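Indole-3-pyruvate decarboxylase (Azospirillum brasilense, PDB 2NXW) decarboxylates indole-3-pyruvate to indole-3-acetaldehyde, a step of auxin biosynthesis, using thiamine diphosphate and a metal ion. Local coordinates at residues A[428-436]-A[458-469]; A[84-92]-A[112-120]. All blocks are in the same frame, centred on the assembly; numbering follows the deposited sequence. Where two conformers were deposited one is given.

Interaction 1 of 2, residues A[428-436]-A[458-469]; sequences VPAGIGAQC and ELGNCRRLGIDP
Ile-432 pushes both of its branches from helix 427-437 into the turn formed by residues 458-467. Its CG2, anti to the backbone N, meets Leu-465 CD1 at 3.6 Å and the two side chains cross at about a right angle. The longer branch, through CG1, sets CD1 against the backbone of Glu-458, 3.5 Å from its O. Ile-467 also crosses Ile-432 at about a right angle: chi1 of 62° wedges its CG1 between its own N and carbonyl carbon, and CD1 thereby reaches Ile-432 CG2 at 3.8 Å. A beta-branched residue suits each of these places because it fills two directions at once. At one end Val-428 CG1 lies 3.7 Å from Leu-459 CG, again crosswise; at the other, Cys-436 SG rests 4.0 Å from Leu-465 CD2. The extended chain of Gln-435 passes over Ile-467, CG to CG2 at 3.8 Å, on its way to Asp-468 and Pro-469. Gly-466 closes the short helix 462-465 in a Schellman motif, its positive phi easy for glycine, and so turns Ile-467 back toward helix 427-437. The charged ends look elsewhere, Glu-458 to the backbone N of Ser-66 and Asp-468 to Gly-531 and Arg-530. With no clear direct hydrogen bond between the segments, their fit within the C-terminal TPP-binding domain rests largely on apolar packing, with the chain of Gln-435 laid alongside.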
loop_
_atom_site.group_PDB
_atom_site.type_symbol
_atom_site.label_atom_id
_atom_site.label_comp_id
_atom_site.label_asym_id
_atom_site.label_seq_id
_atom_site.Cartn_x
_atom_site.Cartn_y
_atom_site.Cartn_z
ATOM N N VAL A 428 -9.541 4.181 -33.930
ATOM C CA VAL A 428 -9.982 3.277 -34.979
ATOM C C VAL A 428 -10.855 2.149 -34.413
ATOM O O VAL A 428 -11.935 1.894 -34.935
ATOM C CB VAL A 428 -8.764 2.761 -35.783
ATOM C CG1 VAL A 428 -9.158 1.591 -36.675
ATOM C CG2 VAL A 428 -8.219 3.911 -36.663
ATOM N N PRO A 429 -10.413 1.468 -33.341
ATOM C CA PRO A 429 -11.243 0.394 -32.777
ATOM C C PRO A 429 -12.596 0.901 -32.294
ATOM O O PRO A 429 -13.590 0.180 -32.379
ATOM C CB PRO A 429 -10.410 -0.135 -31.623
ATOM C CG PRO A 429 -8.993 0.103 -32.085
ATOM C CD PRO A 429 -9.044 1.436 -32.786
ATOM N N ALA A 430 -12.651 2.126 -31.775
ATOM C CA ALA A 430 -13.927 2.663 -31.303
ATOM C C ALA A 430 -14.837 2.918 -32.506
ATOM O O ALA A 430 -16.036 2.649 -32.446
ATOM C CB ALA A 430 -13.708 3.953 -30.515
ATOM N N GLY A 431 -14.277 3.439 -33.594
ATOM C CA GLY A 431 -15.089 3.671 -34.777
ATOM C C GLY A 431 -15.643 2.347 -35.273
ATOM O O GLY A 431 -16.793 2.267 -35.709
ATOM N N ILE A 432 -14.822 1.306 -35.209
ATOM C CA ILE A 432 -15.240 -0.023 -35.651
ATOM C C ILE A 432 -16.342 -0.573 -34.737
ATOM O O ILE A 432 -17.373 -1.064 -35.217
ATOM C CB ILE A 432 -14.020 -0.981 -35.689
ATOM C CG1 ILE A 432 -13.142 -0.641 -36.898
ATOM C CG2 ILE A 432 -14.480 -2.439 -35.704
ATOM C CD1 ILE A 432 -11.766 -1.285 -36.863
ATOM N N GLY A 433 -16.147 -0.479 -33.426
ATOM C CA GLY A 433 -17.152 -0.987 -32.503
ATOM C C GLY A 433 -18.473 -0.259 -32.653
ATOM O O GLY A 433 -19.552 -0.875 -32.679
ATOM N N ALA A 434 -18.404 1.064 -32.754
ATOM C CA ALA A 434 -19.614 1.851 -32.901
ATOM C C ALA A 434 -20.317 1.493 -34.199
ATOM O O ALA A 434 -21.532 1.282 -34.207
ATOM C CB ALA A 434 -19.290 3.349 -32.872
ATOM N N GLN A 435 -19.582 1.399 -35.304
ATOM C CA GLN A 435 -20.267 1.092 -36.551
ATOM C C GLN A 435 -20.851 -0.325 -36.555
ATOM O O GLN A 435 -21.866 -0.575 -37.213
ATOM C CB GLN A 435 -19.352 1.341 -37.761
ATOM C CG GLN A 435 -20.177 1.354 -39.067
ATOM C CD GLN A 435 -19.539 2.080 -40.241
ATOM O OE1 GLN A 435 -19.906 1.828 -41.406
ATOM N NE2 GLN A 435 -18.613 2.984 -39.965
ATOM N N CYS A 436 -20.250 -1.254 -35.814
ATOM C CA CYS A 436 -20.813 -2.605 -35.774
ATOM C C CYS A 436 -22.225 -2.587 -35.195
ATOM O O CYS A 436 -23.047 -3.437 -35.555
ATOM C CB CYS A 436 -19.946 -3.551 -34.936
ATOM S SG CYS A 436 -18.455 -4.132 -35.769
ATOM N N GLU A 458 -6.517 -2.447 -37.249
ATOM C CA GLU A 458 -7.763 -3.165 -37.031
ATOM C C GLU A 458 -8.729 -2.970 -38.199
ATOM O O GLU A 458 -9.678 -3.735 -38.354
ATOM C CB GLU A 458 -8.399 -2.726 -35.717
ATOM C CG GLU A 458 -7.597 -3.127 -34.486
ATOM C CD GLU A 458 -7.595 -4.625 -34.217
ATOM O OE1 GLU A 458 -8.464 -5.347 -34.750
ATOM O OE2 GLU A 458 -6.724 -5.075 -33.442
ATOM N N LEU A 459 -8.461 -1.975 -39.044
ATOM C CA LEU A 459 -9.309 -1.729 -40.205
ATOM C C LEU A 459 -9.319 -2.941 -41.139
ATOM O O LEU A 459 -10.229 -3.079 -41.962
ATOM C CB LEU A 459 -8.831 -0.484 -40.956
ATOM C CG LEU A 459 -9.139 0.856 -40.280
ATOM C CD1 LEU A 459 -8.368 1.951 -41.019
ATOM C CD2 LEU A 459 -10.651 1.149 -40.316
ATOM N N GLY A 460 -8.316 -3.810 -41.025
ATOM C CA GLY A 460 -8.286 -5.004 -41.860
ATOM C C GLY A 460 -9.460 -5.941 -41.592
ATOM O O GLY A 460 -9.694 -6.897 -42.351
ATOM N N ASN A 461 -10.199 -5.687 -40.517
ATOM C CA ASN A 461 -11.359 -6.505 -40.161
ATOM C C ASN A 461 -12.677 -5.957 -40.674
ATOM O O ASN A 461 -13.712 -6.606 -40.517
ATOM C CB ASN A 461 -11.448 -6.647 -38.640
ATOM C CG ASN A 461 -10.268 -7.393 -38.070
ATOM O OD1 ASN A 461 -10.083 -8.580 -38.343
ATOM N ND2 ASN A 461 -9.445 -6.697 -37.278
ATOM N N CYS A 462 -12.656 -4.783 -41.293
ATOM C CA CYS A 462 -13.892 -4.173 -41.768
ATOM C C CYS A 462 -14.721 -5.021 -42.723
ATOM O O CYS A 462 -15.944 -5.107 -42.559
ATOM C CB CYS A 462 -13.611 -2.823 -42.424
ATOM S SG CYS A 462 -13.142 -1.530 -41.252
ATOM N N ARG A 463 -14.079 -5.653 -43.699
ATOM C CA ARG A 463 -14.844 -6.455 -44.656
ATOM C C ARG A 463 -15.622 -7.559 -43.961
ATOM O O ARG A 463 -16.826 -7.722 -44.197
ATOM C CB ARG A 463 -13.944 -7.087 -45.716
ATOM C CG ARG A 463 -14.765 -7.780 -46.824
ATOM C CD ARG A 463 -14.110 -9.063 -47.338
ATOM N NE ARG A 463 -14.030 -10.119 -46.325
ATOM C CZ ARG A 463 -15.052 -10.866 -45.908
ATOM N NH1 ARG A 463 -16.272 -10.697 -46.412
ATOM N NH2 ARG A 463 -14.854 -11.788 -44.975
ATOM N N ARG A 464 -14.958 -8.314 -43.091
ATOM C CA ARG A 464 -15.637 -9.409 -42.394
ATOM C C ARG A 464 -16.755 -8.893 -41.488
ATOM O O ARG A 464 -17.807 -9.528 -41.345
ATOM C CB ARG A 464 -14.622 -10.203 -41.565
ATOM C CG ARG A 464 -15.207 -11.425 -40.875
ATOM C CD ARG A 464 -14.130 -12.263 -40.196
ATOM N NE ARG A 464 -13.475 -11.560 -39.095
ATOM C CZ ARG A 464 -12.428 -10.746 -39.222
ATOM N NH1 ARG A 464 -11.884 -10.510 -40.410
ATOM N NH2 ARG A 464 -11.922 -10.167 -38.147
ATOM N N LEU A 465 -16.537 -7.735 -40.880
ATOM C CA LEU A 465 -17.527 -7.137 -39.997
ATOM C C LEU A 465 -18.658 -6.454 -40.769
ATOM O O LEU A 465 -19.685 -6.086 -40.189
ATOM C CB LEU A 465 -16.848 -6.118 -39.088
ATOM C CG LEU A 465 -15.831 -6.675 -38.097
ATOM C CD1 LEU A 465 -15.043 -5.513 -37.505
ATOM C CD2 LEU A 465 -16.546 -7.473 -37.006
ATOM N N GLY A 466 -18.460 -6.278 -42.069
ATOM C CA GLY A 466 -19.475 -5.646 -42.898
ATOM C C GLY A 466 -19.653 -4.160 -42.660
ATOM O O GLY A 466 -20.766 -3.648 -42.739
ATOM N N ILE A 467 -18.560 -3.464 -42.356
ATOM C CA ILE A 467 -18.623 -2.026 -42.117
ATOM C C ILE A 467 -17.630 -1.282 -43.020
ATOM O O ILE A 467 -16.699 -1.890 -43.561
ATOM C CB ILE A 467 -18.338 -1.683 -40.635
ATOM C CG1 ILE A 467 -16.926 -2.126 -40.253
ATOM C CG2 ILE A 467 -19.395 -2.346 -39.739
ATOM C CD1 ILE A 467 -16.491 -1.694 -38.853
ATOM N N ASP A 468 -17.833 0.026 -43.157
ATOM C CA ASP A 468 -17.015 0.847 -44.057
ATOM C C ASP A 468 -16.736 2.253 -43.527
ATOM O O ASP A 468 -17.010 3.254 -44.197
ATOM C CB ASP A 468 -17.728 0.957 -45.411
ATOM C CG ASP A 468 -19.142 1.538 -45.299
ATOM O OD1 ASP A 468 -19.632 1.804 -44.185
ATOM O OD2 ASP A 468 -19.772 1.726 -46.354
ATOM N N PRO A 469 -16.143 2.356 -42.333
ATOM C CA PRO A 469 -15.873 3.693 -41.795
ATOM C C PRO A 469 -14.931 4.556 -42.629
ATOM O O PRO A 469 -14.137 4.041 -43.432
ATOM C CB PRO A 469 -15.296 3.393 -40.405
ATOM C CG PRO A 469 -14.586 2.088 -40.614
ATOM C CD PRO A 469 -15.567 1.304 -41.475
HETATM O O HOH W 1 -21.583 -5.524 -37.741
#

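Interaction 2 of 2, residues A[84-92]-A[112-120]; sequences TLGVAAVTY and PVVVISGAP
Gly-86 to Val-90 pair in parallel with Val-113 to Ser-117, and this is the tight part of the contact. Six backbone hydrogen bonds run from Gly-86 N, bound to Pro-112 O at 3.0 Å, to Gly-118 N, bound to Val-90 O at 3.0 Å. On one face Val-87 CG1, anti to its own N (chi1 -170°), leans obliquely on Ile-116 CD1 at 3.7 Å. On the other, Ala-88 CB meets Val-113 CG1 at 4.0 Å; the small alanine suits a place where helix 68-82 also packs. Beyond Val-90 the ladder gives way to side-chain contacts, and here Tyr-92 and Pro-120 are partly exposed. Pro-120 CD sits over the tyrosine ring, 3.7 Å from its centroid, in a CH-pi contact, while Gly-118 O lies at the ring edge. The OH of Tyr-92 is hydrogen-bonded to Asp-139. A leucine in place of this tyrosine would probably forfeit the CH-pi contact and leave Asp-139 without its phenol partner. Ser-117 OG donates to Gly-118 O at 2.8 Å, on a lone pair in the carbonyl plane. Bonded main chain between apolar faces thus gives a firm core to the N-terminal domain's sheet, whose strand 86-90 leads to Thr-91, its side chain about 4 Å from bound thiamine diphosphate.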
loop_
_atom_site.group_PDB
_atom_site.type_symbol
_atom_site.label_atom_id
_atom_site.label_comp_id
_atom_site.label_asym_id
_atom_site.label_seq_id
_atom_site.Cartn_x
_atom_site.Cartn_y
_atom_site.Cartn_z
ATOM N N THR A 84 -25.604 1.440 -23.321
ATOM C CA THR A 84 -25.961 0.127 -22.813
ATOM C C THR A 84 -24.703 -0.620 -22.378
ATOM O O THR A 84 -23.639 -0.008 -22.224
ATOM C CB THR A 84 -26.737 -0.666 -23.896
ATOM O OG1 THR A 84 -27.297 -1.853 -23.320
ATOM C CG2 THR A 84 -25.830 -1.050 -25.053
ATOM N N LEU A 85 -24.819 -1.926 -22.162
ATOM C CA LEU A 85 -23.662 -2.726 -21.766
ATOM C C LEU A 85 -22.837 -3.110 -22.976
ATOM O O LEU A 85 -23.392 -3.442 -24.031
ATOM C CB LEU A 85 -24.099 -4.027 -21.077
ATOM C CG LEU A 85 -24.846 -3.913 -19.751
ATOM C CD1 LEU A 85 -25.155 -5.312 -19.254
ATOM C CD2 LEU A 85 -24.005 -3.160 -18.722
ATOM N N GLY A 86 -21.511 -3.051 -22.821
ATOM C CA GLY A 86 -20.607 -3.476 -23.875
ATOM C C GLY A 86 -20.131 -4.865 -23.471
ATOM O O GLY A 86 -20.136 -5.186 -22.282
ATOM N N VAL A 87 -19.725 -5.696 -24.430
ATOM C CA VAL A 87 -19.280 -7.048 -24.098
ATOM C C VAL A 87 -17.975 -7.380 -24.795
ATOM O O VAL A 87 -17.875 -7.345 -26.026
ATOM C CB VAL A 87 -20.360 -8.103 -24.465
ATOM C CG1 VAL A 87 -19.971 -9.465 -23.891
ATOM C CG2 VAL A 87 -21.718 -7.664 -23.920
ATOM N N ALA A 88 -16.977 -7.723 -23.984
ATOM C CA ALA A 88 -15.640 -8.040 -24.463
ATOM C C ALA A 88 -15.219 -9.395 -23.927
ATOM O O ALA A 88 -15.078 -9.564 -22.709
ATOM C CB ALA A 88 -14.665 -6.968 -23.988
ATOM N N ALA A 89 -15.010 -10.341 -24.836
ATOM C CA ALA A 89 -14.635 -11.709 -24.476
ATOM C C ALA A 89 -13.192 -12.032 -24.824
ATOM O O ALA A 89 -12.755 -11.843 -25.960
ATOM C CB ALA A 89 -15.580 -12.708 -25.174
ATOM N N VAL A 90 -12.472 -12.547 -23.830
ATOM C CA VAL A 90 -11.067 -12.886 -23.972
ATOM C C VAL A 90 -10.723 -14.246 -23.380
ATOM O O VAL A 90 -11.558 -14.902 -22.739
ATOM C CB VAL A 90 -10.178 -11.826 -23.280
ATOM C CG1 VAL A 90 -10.343 -10.469 -23.983
ATOM C CG2 VAL A 90 -10.542 -11.721 -21.806
ATOM N N THR A 91 -9.493 -14.678 -23.598
ATOM C CA THR A 91 -9.052 -15.947 -23.055
ATOM C C THR A 91 -8.147 -15.668 -21.860
ATOM O O THR A 91 -7.623 -14.563 -21.697
ATOM C CB THR A 91 -8.331 -16.792 -24.120
ATOM O OG1 THR A 91 -8.162 -18.130 -23.626
ATOM C CG2 THR A 91 -6.970 -16.184 -24.471
ATOM N N TYR A 92 -7.977 -16.683 -21.025
ATOM C CA TYR A 92 -7.182 -16.577 -19.809
ATOM C C TYR A 92 -5.724 -16.265 -20.078
ATOM O O TYR A 92 -5.137 -16.748 -21.050
ATOM C CB TYR A 92 -7.270 -17.893 -19.028
ATOM C CG TYR A 92 -6.942 -17.757 -17.559
ATOM C CD1 TYR A 92 -7.807 -17.073 -16.712
ATOM C CD2 TYR A 92 -5.777 -18.305 -17.019
ATOM C CE1 TYR A 92 -7.538 -16.931 -15.358
ATOM C CE2 TYR A 92 -5.490 -18.165 -15.645
ATOM C CZ TYR A 92 -6.386 -17.474 -14.830
ATOM O OH TYR A 92 -6.157 -17.323 -13.478
ATOM N N PRO A 112 -19.793 0.923 -19.074
ATOM C CA PRO A 112 -19.957 -0.447 -18.581
ATOM C C PRO A 112 -19.611 -1.579 -19.527
ATOM O O PRO A 112 -20.490 -2.155 -20.185
ATOM C CB PRO A 112 -21.418 -0.472 -18.149
ATOM C CG PRO A 112 -22.069 0.328 -19.212
ATOM C CD PRO A 112 -21.104 1.520 -19.395
ATOM N N VAL A 113 -18.325 -1.895 -19.590
ATOM C CA VAL A 113 -17.861 -2.992 -20.416
ATOM C C VAL A 113 -17.855 -4.245 -19.560
ATOM O O VAL A 113 -17.252 -4.272 -18.484
ATOM C CB VAL A 113 -16.422 -2.753 -20.951
ATOM C CG1 VAL A 113 -15.899 -4.017 -21.625
ATOM C CG2 VAL A 113 -16.423 -1.584 -21.943
ATOM N N VAL A 114 -18.558 -5.269 -20.027
ATOM C CA VAL A 114 -18.600 -6.543 -19.324
ATOM C C VAL A 114 -17.477 -7.402 -19.894
ATOM O O VAL A 114 -17.520 -7.816 -21.056
ATOM C CB VAL A 114 -19.955 -7.262 -19.542
ATOM C CG1 VAL A 114 -19.947 -8.616 -18.839
ATOM C CG2 VAL A 114 -21.096 -6.394 -19.018
ATOM N N VAL A 115 -16.453 -7.637 -19.085
ATOM C CA VAL A 115 -15.323 -8.454 -19.497
ATOM C C VAL A 115 -15.631 -9.897 -19.130
ATOM O O VAL A 115 -15.953 -10.184 -17.975
ATOM C CB VAL A 115 -14.045 -8.024 -18.758
ATOM C CG1 VAL A 115 -12.870 -8.946 -19.132
ATOM C CG2 VAL A 115 -13.727 -6.573 -19.102
ATOM N N ILE A 116 -15.548 -10.789 -20.112
ATOM C CA ILE A 116 -15.807 -12.208 -19.884
ATOM C C ILE A 116 -14.545 -12.956 -20.273
ATOM O O ILE A 116 -14.166 -12.974 -21.444
ATOM C CB ILE A 116 -16.961 -12.735 -20.769
ATOM C CG1 ILE A 116 -18.208 -11.881 -20.563
ATOM C CG2 ILE A 116 -17.261 -14.206 -20.414
ATOM C CD1 ILE A 116 -19.348 -12.251 -21.495
ATOM N N SER A 117 -13.879 -13.563 -19.297
ATOM C CA SER A 117 -12.666 -14.314 -19.590
ATOM C C SER A 117 -12.839 -15.803 -19.395
ATOM O O SER A 117 -13.469 -16.242 -18.434
ATOM C CB SER A 117 -11.504 -13.873 -18.688
ATOM O OG SER A 117 -10.327 -14.624 -18.965
ATOM N N GLY A 118 -12.280 -16.576 -20.318
ATOM C CA GLY A 118 -12.302 -18.019 -20.159
ATOM C C GLY A 118 -11.304 -18.284 -19.037
ATOM O O GLY A 118 -10.514 -17.407 -18.669
ATOM N N ALA A 119 -11.325 -19.484 -18.475
ATOM C CA ALA A 119 -10.406 -19.816 -17.396
ATOM C C ALA A 119 -10.268 -21.326 -17.318
ATOM O O ALA A 119 -11.074 -22.061 -17.891
ATOM C CB ALA A 119 -10.935 -19.277 -16.069
ATOM N N PRO A 120 -9.230 -21.811 -16.626
ATOM C CA PRO A 120 -9.027 -23.258 -16.492
ATOM C C PRO A 120 -10.256 -23.883 -15.836
ATOM O O PRO A 120 -10.953 -23.219 -15.065
ATOM C CB PRO A 120 -7.793 -23.347 -15.594
ATOM C CG PRO A 120 -7.021 -22.100 -15.950
ATOM C CD PRO A 120 -8.116 -21.058 -16.018
#

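From the N terminus, interaction 2 comes first: strand 86-90 leaves the sheet, the chain passes through helices 94-97 and 100-108, and strand 113-119 returns beside it, a beta-alpha-beta crossover that closes a loop of 19 residues. Interaction 1 opens much later, in the C-terminal TPP-binding domain, where helix 427-437 leads through strand 443-448 and helix 449-455 to the turn before strand 470-475. The two loops follow in series, neither nested nor crossed. Their nearest atoms are about 9 Å apart, yet helix 68-82 bridges them, with Ala-75 on Val-113 of interaction 2 and Ala-70 on Pro-429 of interaction 1, so it lies between the N-terminal domain's sheet and helix 427-437 of the C-terminal domain.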